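PDB 6GIO: amino acid amide racemase from Ochrobactrum anthropi, which binds pyridoxal-5'-phosphate as a dimeric member of the class-III aminotransferase family, enzymes of the PLP-dependent aminotransferase fold. Local coordinates for residues 36-41 with 378-383; 43-48 with 409-414; 105-108 with 113-116; 119-124 with 289-294. All coordinates share one frame; numbering follows the deposited sequence.

Contact 1: 36-41 with 378-383; sequences LIEEGG and RGYQLG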
loop_
_atom_site.group_PDB
_atom_site.type_symbol
_atom_site.label_atom_id
_atom_site.label_comp_id
_atom_site.label_asym_id
_atom_site.label_seq_id
_atom_site.Cartn_x
_atom_site.Cartn_y
_atom_site.Cartn_z
ATOM N N LEU C 36 -8.052 20.973 -11.510
ATOM C CA LEU C 36 -6.996 20.127 -12.032
ATOM C C LEU C 36 -6.570 20.673 -13.386
ATOM O O LEU C 36 -7.411 21.158 -14.153
ATOM C CB LEU C 36 -7.449 18.667 -12.183
ATOM C CG LEU C 36 -7.669 17.966 -10.831
ATOM C CD1 LEU C 36 -8.399 16.655 -11.040
ATOM C CD2 LEU C 36 -6.357 17.757 -10.074
ATOM N N ILE C 37 -5.271 20.589 -13.682
ATOM C CA ILE C 37 -4.768 21.154 -14.944
ATOM C C ILE C 37 -4.476 20.062 -15.955
ATOM O O ILE C 37 -3.625 19.206 -15.750
ATOM C CB ILE C 37 -3.476 21.988 -14.742
ATOM C CG1 ILE C 37 -3.587 22.883 -13.521
ATOM C CG2 ILE C 37 -3.135 22.749 -16.029
ATOM C CD1 ILE C 37 -4.734 23.857 -13.520
ATOM N N GLU C 38 -5.214 20.082 -17.038
ATOM C CA GLU C 38 -5.005 19.137 -18.126
ATOM C C GLU C 38 -3.764 19.536 -18.879
ATOM O O GLU C 38 -3.422 20.713 -18.926
ATOM C CB GLU C 38 -6.219 19.138 -19.060
ATOM C CG GLU C 38 -6.117 18.181 -20.240
ATOM C CD GLU C 38 -7.474 17.764 -20.831
ATOM O OE1 GLU C 38 -8.419 18.593 -20.838
ATOM O OE2 GLU C 38 -7.573 16.589 -21.283
ATOM N N GLU C 39 -3.078 18.564 -19.448
ATOM C CA GLU C 39 -2.038 18.850 -20.423
ATOM C C GLU C 39 -2.593 19.823 -21.485
ATOM O O GLU C 39 -3.746 19.709 -21.911
ATOM C CB GLU C 39 -1.534 17.559 -21.062
ATOM C CG GLU C 39 -0.325 17.758 -21.991
ATOM C CD GLU C 39 0.133 16.464 -22.622
ATOM O OE1 GLU C 39 -0.720 15.745 -23.211
ATOM O OE2 GLU C 39 1.340 16.155 -22.517
ATOM N N GLY C 40 -1.780 20.788 -21.893
ATOM C CA GLY C 40 -2.264 21.882 -22.730
ATOM C C GLY C 40 -2.732 23.073 -21.881
ATOM O O GLY C 40 -2.826 24.177 -22.376
ATOM N N GLY C 41 -3.027 22.879 -20.595
ATOM C CA GLY C 41 -3.279 23.997 -19.717
ATOM C C GLY C 41 -4.713 24.228 -19.278
ATOM O O GLY C 41 -4.955 25.047 -18.394
ATOM N N ARG C 378 -19.044 14.379 -21.555
ATOM C CA ARG C 378 -19.467 15.732 -21.850
ATOM C C ARG C 378 -19.165 16.679 -20.688
ATOM O O ARG C 378 -18.824 17.850 -20.914
ATOM C CB ARG C 378 -20.943 15.763 -22.220
ATOM C CG ARG C 378 -21.472 17.111 -22.678
ATOM C CD ARG C 378 -20.738 17.576 -23.933
ATOM N NE ARG C 378 -21.255 18.848 -24.416
ATOM C CZ ARG C 378 -20.616 19.630 -25.293
ATOM N NH1 ARG C 378 -19.422 19.281 -25.766
ATOM N NH2 ARG C 378 -21.153 20.771 -25.661
ATOM N N GLY C 379 -19.307 16.198 -19.447
ATOM C CA GLY C 379 -18.853 16.968 -18.271
ATOM C C GLY C 379 -17.399 17.431 -18.387
ATOM O O GLY C 379 -17.046 18.596 -18.173
ATOM N N TYR C 380 -16.555 16.482 -18.694
ATOM C CA TYR C 380 -15.158 16.722 -18.928
ATOM C C TYR C 380 -14.944 17.807 -20.012
ATOM O O TYR C 380 -14.161 18.730 -19.807
ATOM C CB TYR C 380 -14.492 15.390 -19.300
ATOM C CG TYR C 380 -13.290 15.542 -20.164
ATOM C CD1 TYR C 380 -12.054 15.885 -19.601
ATOM C CD2 TYR C 380 -13.376 15.368 -21.565
ATOM C CE1 TYR C 380 -10.941 16.040 -20.397
ATOM C CE2 TYR C 380 -12.264 15.532 -22.373
ATOM C CZ TYR C 380 -11.056 15.862 -21.778
ATOM O OH TYR C 380 -9.930 16.010 -22.532
ATOM N N GLN C 381 -15.652 17.731 -21.133
ATOM C CA GLN C 381 -15.465 18.759 -22.190
ATOM C C GLN C 381 -15.963 20.121 -21.718
ATOM O O GLN C 381 -15.439 21.124 -22.102
ATOM C CB GLN C 381 -16.228 18.393 -23.445
ATOM C CG GLN C 381 -15.794 17.133 -24.093
ATOM C CD GLN C 381 -16.557 16.934 -25.395
ATOM O OE1 GLN C 381 -17.778 16.868 -25.405
ATOM N NE2 GLN C 381 -15.832 16.843 -26.494
ATOM N N LEU C 382 -16.980 20.134 -20.871
ATOM C CA LEU C 382 -17.492 21.366 -20.324
ATOM C C LEU C 382 -16.702 21.894 -19.127
ATOM O O LEU C 382 -17.040 22.971 -18.620
ATOM C CB LEU C 382 -18.980 21.211 -19.927
ATOM C CG LEU C 382 -19.905 20.852 -21.093
ATOM C CD1 LEU C 382 -21.292 20.486 -20.561
ATOM C CD2 LEU C 382 -19.965 21.999 -22.115
ATOM N N GLY C 383 -15.678 21.154 -18.671
ATOM C CA GLY C 383 -14.781 21.646 -17.609
ATOM C C GLY C 383 -15.034 21.115 -16.194
ATOM O O GLY C 383 -14.657 21.756 -15.204
#
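The phenol ring of Y380 meets E38 at its edge, with E38 OE2 lying near the ring plane, and the carboxylate of E38 stands turned by 70° against that plane. R42 adds a cation-pi contact to the same ring. The hydroxyl is the donor: Y380 OH donates a hydrogen bond to E38 OE2 at 2.7 Å, on the syn lone pair, the side that faces the other carboxylate oxygen. E38 OE1 stays 3.4 Å from Y380 OH and pairs instead with R42 in a salt bridge. The glutamate spans the distance because CG stands anti to the backbone N (chi1 -180°) and the chain runs extended beyond it, crossing the tyrosine at about a right angle. Strand 35-38 is here tied to the end of helix 369-382, which closes in a Schellman motif at G383; a type II beta turn runs from E38 to G41. R42 also donates to the carbonyl O of Y380, so one arginine reaches both partners. With an arginine on one carboxylate oxygen and a phenol on the other, E38 is probably held as the anion, and these two partners, one on each oxygen, limit how far the carboxylate can turn.

Contact 2: 43-48 with 409-414; sequences SILDLS and IDEAAD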
loop_
_atom_site.group_PDB
_atom_site.type_symbol
_atom_site.label_atom_id
_atom_site.label_comp_id
_atom_site.label_asym_id
_atom_site.label_seq_id
_atom_site.Cartn_x
_atom_site.Cartn_y
_atom_site.Cartn_z
ATOM N N SER C 43 -8.060 24.262 -17.298
ATOM C CA SER C 43 -8.280 24.122 -15.861
ATOM C C SER C 43 -9.644 23.511 -15.568
ATOM O O SER C 43 -10.654 24.151 -15.794
ATOM C CB SER C 43 -8.180 25.494 -15.206
ATOM O OG SER C 43 -8.793 25.511 -13.926
ATOM N N ILE C 44 -9.670 22.301 -15.008
ATOM C CA ILE C 44 -10.917 21.530 -14.838
ATOM C C ILE C 44 -11.375 21.543 -13.382
ATOM O O ILE C 44 -10.585 21.312 -12.498
ATOM C CB ILE C 44 -10.686 20.073 -15.240
ATOM C CG1 ILE C 44 -10.060 19.999 -16.641
ATOM C CG2 ILE C 44 -11.983 19.250 -15.163
ATOM C CD1 ILE C 44 -10.878 20.650 -17.724
ATOM N N LEU C 45 -12.657 21.800 -13.142
ATOM C CA LEU C 45 -13.195 21.771 -11.780
ATOM C C LEU C 45 -13.269 20.318 -11.286
ATOM O O LEU C 45 -13.877 19.478 -11.924
ATOM C CB LEU C 45 -14.567 22.453 -11.727
ATOM C CG LEU C 45 -15.243 22.421 -10.342
ATOM C CD1 LEU C 45 -14.392 23.050 -9.245
ATOM C CD2 LEU C 45 -16.610 23.095 -10.362
ATOM N N ASP C 46 -12.657 20.023 -10.138
ATOM C CA ASP C 46 -12.602 18.654 -9.685
ATOM C C ASP C 46 -13.726 18.337 -8.729
ATOM O O ASP C 46 -13.646 18.619 -7.546
ATOM C CB ASP C 46 -11.256 18.271 -9.056
ATOM C CG ASP C 46 -11.170 16.740 -8.757
ATOM O OD1 ASP C 46 -11.778 15.962 -9.545
ATOM O OD2 ASP C 46 -10.513 16.330 -7.754
ATOM N N LEU C 47 -14.741 17.661 -9.255
ATOM C CA LEU C 47 -15.827 17.137 -8.423
ATOM C C LEU C 47 -15.592 15.684 -7.993
ATOM O O LEU C 47 -16.350 15.136 -7.196
ATOM C CB LEU C 47 -17.119 17.254 -9.196
ATOM C CG LEU C 47 -17.416 18.657 -9.726
ATOM C CD1 LEU C 47 -18.623 18.629 -10.656
ATOM C CD2 LEU C 47 -17.636 19.604 -8.559
ATOM N N SER C 48 -14.531 15.079 -8.509
ATOM C CA SER C 48 -14.127 13.738 -8.115
ATOM C C SER C 48 -13.293 13.624 -6.843
ATOM O O SER C 48 -13.288 12.557 -6.243
ATOM C CB SER C 48 -13.375 13.059 -9.264
ATOM O OG SER C 48 -12.024 13.446 -9.327
ATOM N N ILE C 409 -19.897 25.513 -6.705
ATOM C CA ILE C 409 -21.153 24.752 -6.694
ATOM C C ILE C 409 -22.066 25.156 -7.853
ATOM O O ILE C 409 -22.609 24.273 -8.516
ATOM C CB ILE C 409 -21.885 24.831 -5.340
ATOM C CG1 ILE C 409 -21.084 24.077 -4.288
ATOM C CG2 ILE C 409 -23.274 24.202 -5.441
ATOM C CD1 ILE C 409 -21.533 24.306 -2.858
ATOM N N ASP C 410 -22.225 26.466 -8.125
ATOM C CA ASP C 410 -23.036 26.916 -9.295
ATOM C C ASP C 410 -22.433 26.465 -10.607
ATOM O O ASP C 410 -23.158 26.136 -11.528
ATOM C CB ASP C 410 -23.181 28.465 -9.417
ATOM C CG ASP C 410 -23.952 29.093 -8.280
ATOM O OD1 ASP C 410 -24.831 28.421 -7.702
ATOM O OD2 ASP C 410 -23.681 30.289 -7.971
ATOM N N GLU C 411 -21.109 26.532 -10.727
ATOM C CA GLU C 411 -20.434 26.114 -11.959
ATOM C C GLU C 411 -20.626 24.609 -12.197
ATOM O O GLU C 411 -20.801 24.140 -13.349
ATOM C CB GLU C 411 -18.944 26.429 -11.878
ATOM C CG GLU C 411 -18.186 26.032 -13.118
ATOM C CD GLU C 411 -16.688 26.188 -12.993
ATOM O OE1 GLU C 411 -16.185 26.478 -11.879
ATOM O OE2 GLU C 411 -16.001 26.012 -14.033
ATOM N N ALA C 412 -20.580 23.861 -11.101
ATOM C CA ALA C 412 -20.802 22.418 -11.146
ATOM C C ALA C 412 -22.206 22.032 -11.615
ATOM O O ALA C 412 -22.395 21.202 -12.518
ATOM C CB ALA C 412 -20.515 21.821 -9.766
ATOM N N ALA C 413 -23.198 22.592 -10.943
ATOM C CA ALA C 413 -24.596 22.332 -11.248
ATOM C C ALA C 413 -24.909 22.692 -12.697
ATOM O O ALA C 413 -25.642 21.985 -13.405
ATOM C CB ALA C 413 -25.451 23.136 -10.315
ATOM N N ASP C 414 -24.338 23.785 -13.160
ATOM C CA ASP C 414 -24.572 24.209 -14.538
ATOM C C ASP C 414 -23.965 23.256 -15.533
ATOM O O ASP C 414 -24.574 22.945 -16.585
ATOM C CB ASP C 414 -24.057 25.640 -14.734
ATOM C CG ASP C 414 -25.030 26.703 -14.185
ATOM O OD1 ASP C 414 -26.210 26.400 -13.875
ATOM O OD2 ASP C 414 -24.605 27.857 -14.046
#
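L45 and L47, two leucines flanking D46, both reach the methyl of A412 on helix 406-424. The closer approach is made by L47, whose branches straddle that methyl: CD1 and CD2 of L47 each lie 3.8 Å from A412 CB. L45 comes in with CD2 alone, 4.2 Å from A412 CB, and L45 CD2 also rests 3.7 Å from E411 OE1. The side chains of L45 and E411 run alongside one another, pointing opposite ways, the glutamate stretched out with CG anti to the backbone N (chi1 -180°), which carries its carboxylate past the leucine tip. The contact packs a helix against strand 43-46, an inner strand of the mixed sheet that also holds strands 35-38 and 384-389, and no hydrogen bond crosses it. One shell out, R35 forms a salt bridge with E411 OE1 and so steadies the acid beside the leucine; F329 of helix 318-339 packs on A412. At the end of the strand, D46 OD1 accepts from the backbone N of S48 at 3.1 Å in an Asx turn and also takes the hydroxyl of S48. That hydroxyl is bonded in addition to Y82 of the second subunit, while D46 OD2 accepts from Y58.

Contact 3: 105-108 with 113-116; sequences RVWF and SDAN. With PLP (pyridoxal-5'-phosphate), chain G.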
loop_
_atom_site.group_PDB
_atom_site.type_symbol
_atom_site.label_atom_id
_atom_site.label_comp_id
_atom_site.label_asym_id
_atom_site.label_seq_id
_atom_site.Cartn_x
_atom_site.Cartn_y
_atom_site.Cartn_z
ATOM N N ARG C 105 -5.227 1.203 20.087
ATOM C CA ARG C 105 -3.994 1.500 19.357
ATOM C C ARG C 105 -4.307 1.659 17.866
ATOM O O ARG C 105 -5.402 1.279 17.374
ATOM C CB ARG C 105 -2.980 0.385 19.523
ATOM C CG ARG C 105 -2.636 0.021 20.958
ATOM C CD ARG C 105 -1.780 1.086 21.602
ATOM N NE ARG C 105 -1.292 0.743 22.927
ATOM C CZ ARG C 105 -1.934 0.952 24.077
ATOM N NH1 ARG C 105 -3.129 1.497 24.083
ATOM N NH2 ARG C 105 -1.359 0.614 25.236
ATOM N N VAL C 106 -3.289 2.170 17.173
ATOM C CA VAL C 106 -3.363 2.560 15.778
ATOM C C VAL C 106 -2.283 1.857 14.963
ATOM O O VAL C 106 -1.117 1.801 15.354
ATOM C CB VAL C 106 -3.131 4.044 15.654
ATOM C CG1 VAL C 106 -3.396 4.502 14.219
ATOM C CG2 VAL C 106 -4.032 4.748 16.654
ATOM N N TRP C 107 -2.687 1.286 13.855
ATOM C CA TRP C 107 -1.758 0.742 12.886
ATOM C C TRP C 107 -1.889 1.630 11.706
ATOM O O TRP C 107 -2.963 2.049 11.412
ATOM C CB TRP C 107 -2.203 -0.680 12.521
ATOM C CG TRP C 107 -1.564 -1.342 11.341
ATOM C CD1 TRP C 107 -0.540 -2.215 11.378
ATOM C CD2 TRP C 107 -1.983 -1.254 9.953
ATOM N NE1 TRP C 107 -0.254 -2.652 10.101
ATOM C CE2 TRP C 107 -1.136 -2.093 9.212
ATOM C CE3 TRP C 107 -2.994 -0.537 9.269
ATOM C CZ2 TRP C 107 -1.258 -2.261 7.821
ATOM C CZ3 TRP C 107 -3.092 -0.697 7.845
ATOM C CH2 TRP C 107 -2.216 -1.548 7.165
ATOM N N PHE C 108 -0.802 1.852 10.989
ATOM C CA PHE C 108 -0.818 2.614 9.736
ATOM C C PHE C 108 -0.505 1.799 8.501
ATOM O O PHE C 108 0.311 0.876 8.554
ATOM C CB PHE C 108 0.224 3.721 9.812
ATOM C CG PHE C 108 -0.163 4.845 10.721
ATOM C CD1 PHE C 108 -1.234 5.686 10.393
ATOM C CD2 PHE C 108 0.514 5.046 11.932
ATOM C CE1 PHE C 108 -1.621 6.712 11.240
ATOM C CE2 PHE C 108 0.158 6.099 12.762
ATOM C CZ PHE C 108 -0.920 6.922 12.435
ATOM N N SER C 113 -7.355 -0.700 0.998
ATOM C CA SER C 113 -7.192 -2.135 0.754
ATOM C C SER C 113 -6.277 -2.808 1.716
ATOM O O SER C 113 -6.578 -3.917 2.144
ATOM C CB SER C 113 -6.627 -2.397 -0.662
ATOM O OG SER C 113 -7.487 -1.796 -1.638
ATOM N N ASP C 114 -5.137 -2.204 2.024
ATOM C CA ASP C 114 -4.190 -2.829 2.966
ATOM C C ASP C 114 -4.701 -2.727 4.445
ATOM O O ASP C 114 -4.463 -3.637 5.265
ATOM C CB ASP C 114 -2.704 -2.404 2.734
ATOM C CG ASP C 114 -2.316 -0.954 3.212
ATOM O OD1 ASP C 114 -2.977 -0.342 4.048
ATOM O OD2 ASP C 114 -1.228 -0.463 2.773
ATOM N N ALA C 115 -5.480 -1.680 4.715
ATOM C CA ALA C 115 -6.070 -1.458 6.051
ATOM C C ALA C 115 -7.149 -2.469 6.334
ATOM O O ALA C 115 -7.223 -3.028 7.462
ATOM C CB ALA C 115 -6.590 -0.036 6.178
ATOM N N ASN C 116 -7.987 -2.744 5.343
ATOM C CA ASN C 116 -8.990 -3.787 5.529
ATOM C C ASN C 116 -8.380 -5.207 5.506
ATOM O O ASN C 116 -8.898 -6.132 6.159
ATOM C CB ASN C 116 -10.142 -3.684 4.500
ATOM C CG ASN C 116 -11.097 -2.547 4.791
ATOM O OD1 ASN C 116 -11.379 -1.717 3.909
ATOM N ND2 ASN C 116 -11.587 -2.478 6.024
HETATM N N1 PLP G . -13.052 0.757 1.632
HETATM C C2 PLP G . -13.892 1.675 1.092
HETATM C C2A PLP G . -15.247 1.960 1.662
HETATM C C3 PLP G . -13.503 2.434 -0.124
HETATM O O3 PLP G . -14.347 3.330 -0.650
HETATM C C4 PLP G . -12.173 2.226 -0.729
HETATM C C4A PLP G . -11.766 2.998 -1.942
HETATM C C5 PLP G . -11.319 1.196 -0.040
HETATM C C6 PLP G . -11.822 0.527 1.098
HETATM C C5A PLP G . -9.952 0.848 -0.609
HETATM O O4P PLP G . -9.069 1.963 -0.783
HETATM P P PLP G . -7.837 1.892 -1.797
HETATM O O1P PLP G . -6.953 2.985 -1.280
HETATM O O2P PLP G . -8.389 2.176 -3.182
HETATM O O3P PLP G . -7.229 0.510 -1.608
#
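Apolar packing joins the six-membered half of the W107 indole to the first turn of helix 112-127. W107 CZ3 lies 3.6 Å from A115 CA and 3.9 Å from A115 CB, an oblique approach of the alanine to the ring. The indole reaches the helix because CG stands anti to the backbone N (chi1 168°). The polar contact with the ring is of another kind: D114 OD1 sits at its edge, near the ring plane, 3.4 Å from W107 CH2, with carboxylate and indole planes 85° apart. This oxygen is also bonded to the hydroxyl of S276, and D114 OD2 accepts the backbone N of H110, so both carboxylate oxygens are engaged. Strand 104-109, outermost within this chain in the sheet that holds strands 276-281 and 262-265, leads through a short loop into helix 112-127, with the cofactor phosphate at the N-terminal end of the helix, whose dipole probably helps to hold the anion. W107 NE1 donates to V292 O. Among the bonds to pyridoxal-5'-phosphate, the backbone N of S113 donates to O3P of the cofactor at 2.9 Å with an angle of 146°. The cofactor is also hydrogen-bonded to G112 N of the same chain and to T295 OG1 of the second subunit.

Contact 4: 119-124 with 289-294; sequences AVRVLT and PAFVLQ. With PLP (pyridoxal-5'-phosphate), chain E.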
loop_
_atom_site.group_PDB
_atom_site.type_symbol
_atom_site.label_atom_id
_atom_site.label_comp_id
_atom_site.label_asym_id
_atom_site.label_seq_id
_atom_site.Cartn_x
_atom_site.Cartn_y
_atom_site.Cartn_z
ATOM N N ALA C 119 -7.224 -5.481 8.919
ATOM C CA ALA C 119 -8.357 -5.675 9.810
ATOM C C ALA C 119 -8.768 -7.127 9.773
ATOM O O ALA C 119 -8.861 -7.737 10.827
ATOM C CB ALA C 119 -9.542 -4.763 9.438
ATOM N N VAL C 120 -8.989 -7.697 8.584
ATOM C CA VAL C 120 -9.444 -9.095 8.539
ATOM C C VAL C 120 -8.432 -10.084 9.124
ATOM O O VAL C 120 -8.812 -11.003 9.894
ATOM C CB VAL C 120 -9.928 -9.586 7.133
ATOM C CG1 VAL C 120 -8.829 -9.572 6.083
ATOM C CG2 VAL C 120 -10.483 -10.993 7.260
ATOM N N ARG C 121 -7.157 -9.879 8.813
ATOM C CA ARG C 121 -6.099 -10.777 9.331
ATOM C C ARG C 121 -6.051 -10.729 10.867
ATOM O O ARG C 121 -6.038 -11.764 11.480
ATOM C CB ARG C 121 -4.740 -10.349 8.778
ATOM C CG ARG C 121 -4.566 -10.560 7.283
ATOM C CD ARG C 121 -3.108 -10.542 6.883
ATOM N NE ARG C 121 -2.284 -11.413 7.681
ATOM C CZ ARG C 121 -1.094 -11.110 8.158
ATOM N NH1 ARG C 121 -0.364 -10.166 7.594
ATOM N NH2 ARG C 121 -0.655 -11.742 9.223
ATOM N N VAL C 122 -6.125 -9.547 11.455
ATOM C CA VAL C 122 -5.905 -9.432 12.897
ATOM C C VAL C 122 -7.170 -9.717 13.676
ATOM O O VAL C 122 -7.129 -10.203 14.823
ATOM C CB VAL C 122 -5.294 -8.052 13.268
ATOM C CG1 VAL C 122 -6.300 -6.932 13.117
ATOM C CG2 VAL C 122 -4.694 -8.086 14.670
ATOM N N LEU C 123 -8.308 -9.399 13.079
ATOM C CA LEU C 123 -9.592 -9.726 13.753
ATOM C C LEU C 123 -9.794 -11.247 13.903
ATOM O O LEU C 123 -10.139 -11.748 14.996
ATOM C CB LEU C 123 -10.755 -9.099 13.029
ATOM C CG LEU C 123 -10.940 -7.592 13.128
ATOM C CD1 LEU C 123 -11.807 -7.131 11.957
ATOM C CD2 LEU C 123 -11.583 -7.215 14.444
ATOM N N THR C 124 -9.545 -11.983 12.831
ATOM C CA THR C 124 -9.731 -13.446 12.879
ATOM C C THR C 124 -8.722 -14.053 13.858
ATOM O O THR C 124 -9.101 -14.859 14.716
ATOM C CB THR C 124 -9.617 -14.065 11.506
ATOM O OG1 THR C 124 -8.442 -13.574 10.884
ATOM C CG2 THR C 124 -10.798 -13.666 10.661
ATOM N N PRO C 289 3.629 -9.232 17.938
ATOM C CA PRO C 289 4.526 -8.362 17.225
ATOM C C PRO C 289 4.695 -8.773 15.777
ATOM O O PRO C 289 4.505 -9.918 15.409
ATOM C CB PRO C 289 5.841 -8.494 18.017
ATOM C CG PRO C 289 5.784 -9.873 18.592
ATOM C CD PRO C 289 4.332 -10.062 18.933
ATOM N N ALA C 290 5.023 -7.819 14.948
ATOM C CA ALA C 290 5.433 -8.101 13.577
ATOM C C ALA C 290 4.423 -8.923 12.774
ATOM O O ALA C 290 4.795 -9.758 11.993
ATOM C CB ALA C 290 6.772 -8.796 13.583
ATOM N N PHE C 291 3.147 -8.665 12.976
ATOM C CA PHE C 291 2.107 -9.460 12.391
ATOM C C PHE C 291 1.606 -8.896 11.077
ATOM O O PHE C 291 1.203 -9.649 10.213
ATOM C CB PHE C 291 0.958 -9.511 13.370
ATOM C CG PHE C 291 -0.058 -10.561 13.062
ATOM C CD1 PHE C 291 0.308 -11.903 12.997
ATOM C CD2 PHE C 291 -1.393 -10.218 12.907
ATOM C CE1 PHE C 291 -0.632 -12.878 12.742
ATOM C CE2 PHE C 291 -2.343 -11.174 12.638
ATOM C CZ PHE C 291 -1.966 -12.511 12.556
ATOM N N VAL C 292 1.562 -7.573 10.962
ATOM C CA VAL C 292 1.177 -6.931 9.709
ATOM C C VAL C 292 2.154 -5.798 9.406
ATOM O O VAL C 292 1.952 -4.678 9.836
ATOM C CB VAL C 292 -0.275 -6.411 9.742
ATOM C CG1 VAL C 292 -0.719 -6.051 8.335
ATOM C CG2 VAL C 292 -1.232 -7.463 10.300
ATOM N N LEU C 293 3.200 -6.109 8.638
ATOM C CA LEU C 293 4.318 -5.216 8.400
ATOM C C LEU C 293 4.370 -4.731 6.979
ATOM O O LEU C 293 4.225 -5.530 6.035
ATOM C CB LEU C 293 5.626 -5.945 8.642
ATOM C CG LEU C 293 5.939 -6.438 10.062
ATOM C CD1 LEU C 293 7.376 -6.955 10.073
ATOM C CD2 LEU C 293 5.734 -5.352 11.100
ATOM N N GLN C 294 4.555 -3.426 6.808
ATOM C CA GLN C 294 4.923 -2.887 5.498
ATOM C C GLN C 294 5.974 -1.843 5.744
ATOM O O GLN C 294 5.738 -0.895 6.500
ATOM C CB GLN C 294 3.752 -2.260 4.789
ATOM C CG GLN C 294 2.773 -3.246 4.203
ATOM C CD GLN C 294 1.580 -2.517 3.642
ATOM O OE1 GLN C 294 0.783 -1.947 4.401
ATOM N NE2 GLN C 294 1.479 -2.475 2.312
HETATM N N1 PLP E . 9.905 -8.512 -1.245
HETATM C C2 PLP E . 11.192 -8.404 -0.791
HETATM C C2A PLP E . 12.331 -9.157 -1.441
HETATM C C3 PLP E . 11.481 -7.522 0.380
HETATM O O3 PLP E . 12.723 -7.372 0.901
HETATM C C4 PLP E . 10.357 -6.784 1.000
HETATM C C4A PLP E . 10.578 -5.885 2.160
HETATM C C5 PLP E . 8.994 -6.984 0.434
HETATM C C6 PLP E . 8.855 -7.841 -0.671
HETATM C C5A PLP E . 7.834 -6.219 1.095
HETATM O O4P PLP E . 7.896 -4.774 0.965
HETATM P P PLP E . 6.980 -3.862 1.910
HETATM O O1P PLP E . 7.577 -4.143 3.290
HETATM O O2P PLP E . 5.557 -4.395 1.859
HETATM O O3P PLP E . 7.168 -2.477 1.386
#
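R121 lays one end of its guanidinium over the ring of F291 in a cation-pi contact that fastens helix 112-127 to the loop between helices 282-285 and 300-315. R121 CZ stands 4.7 Å from the centroid of the F291 ring and 10° off its normal, while NH2 comes down over the ring centre; the two planes are well inclined to each other, so the contact is no flat stack. The arginine sets off with CG anti to the carbonyl carbon and then bends at chi3 (50°), and the bend folds the guanidinium back toward the loop. There the same group reaches a backbone carbonyl: R121 NH2 donates to F291 O at 3.0 Å with an N-H...O angle of 133°, tilted from the guanidinium plane, and R121 NH1 adds a weak bond to that oxygen. One residue therefore offers R121 both its ring face and its carbonyl. F291 turns its ring toward the helix, and the edge of the ring meets V122, whose CA lies 4.0 Å from F291 CE2. H157 of the second subunit also meets this ring, and T144 of that subunit packs on R121, which places the contact at the dimer interface. V292 covers part of one guanidinium face, its CG2 lying 3.9 Å from R121 NH1, offset toward the rim.

Overall arrangement
From the N terminus, strand 35-38 opens contact 1 and strand 43-46 opens contact 2 before either closes. Contact 1 closes at 378-383 and contact 2 at 409-414, so their loops cross, and they touch through neighbouring strands of one mixed sheet. Both long loops enclose contacts 3 and 4. Contact 3 is a short local closure from strand 104-109 to helix 112-127, and contact 4 starts further along that helix, closing after it at 289-294; the two are in series, with centres about 8 Å apart. They lie across the chain's centre from contacts 1 and 2, joining strand 104-109 and helix 112-127 to the loop 289-294 at the subunit interface.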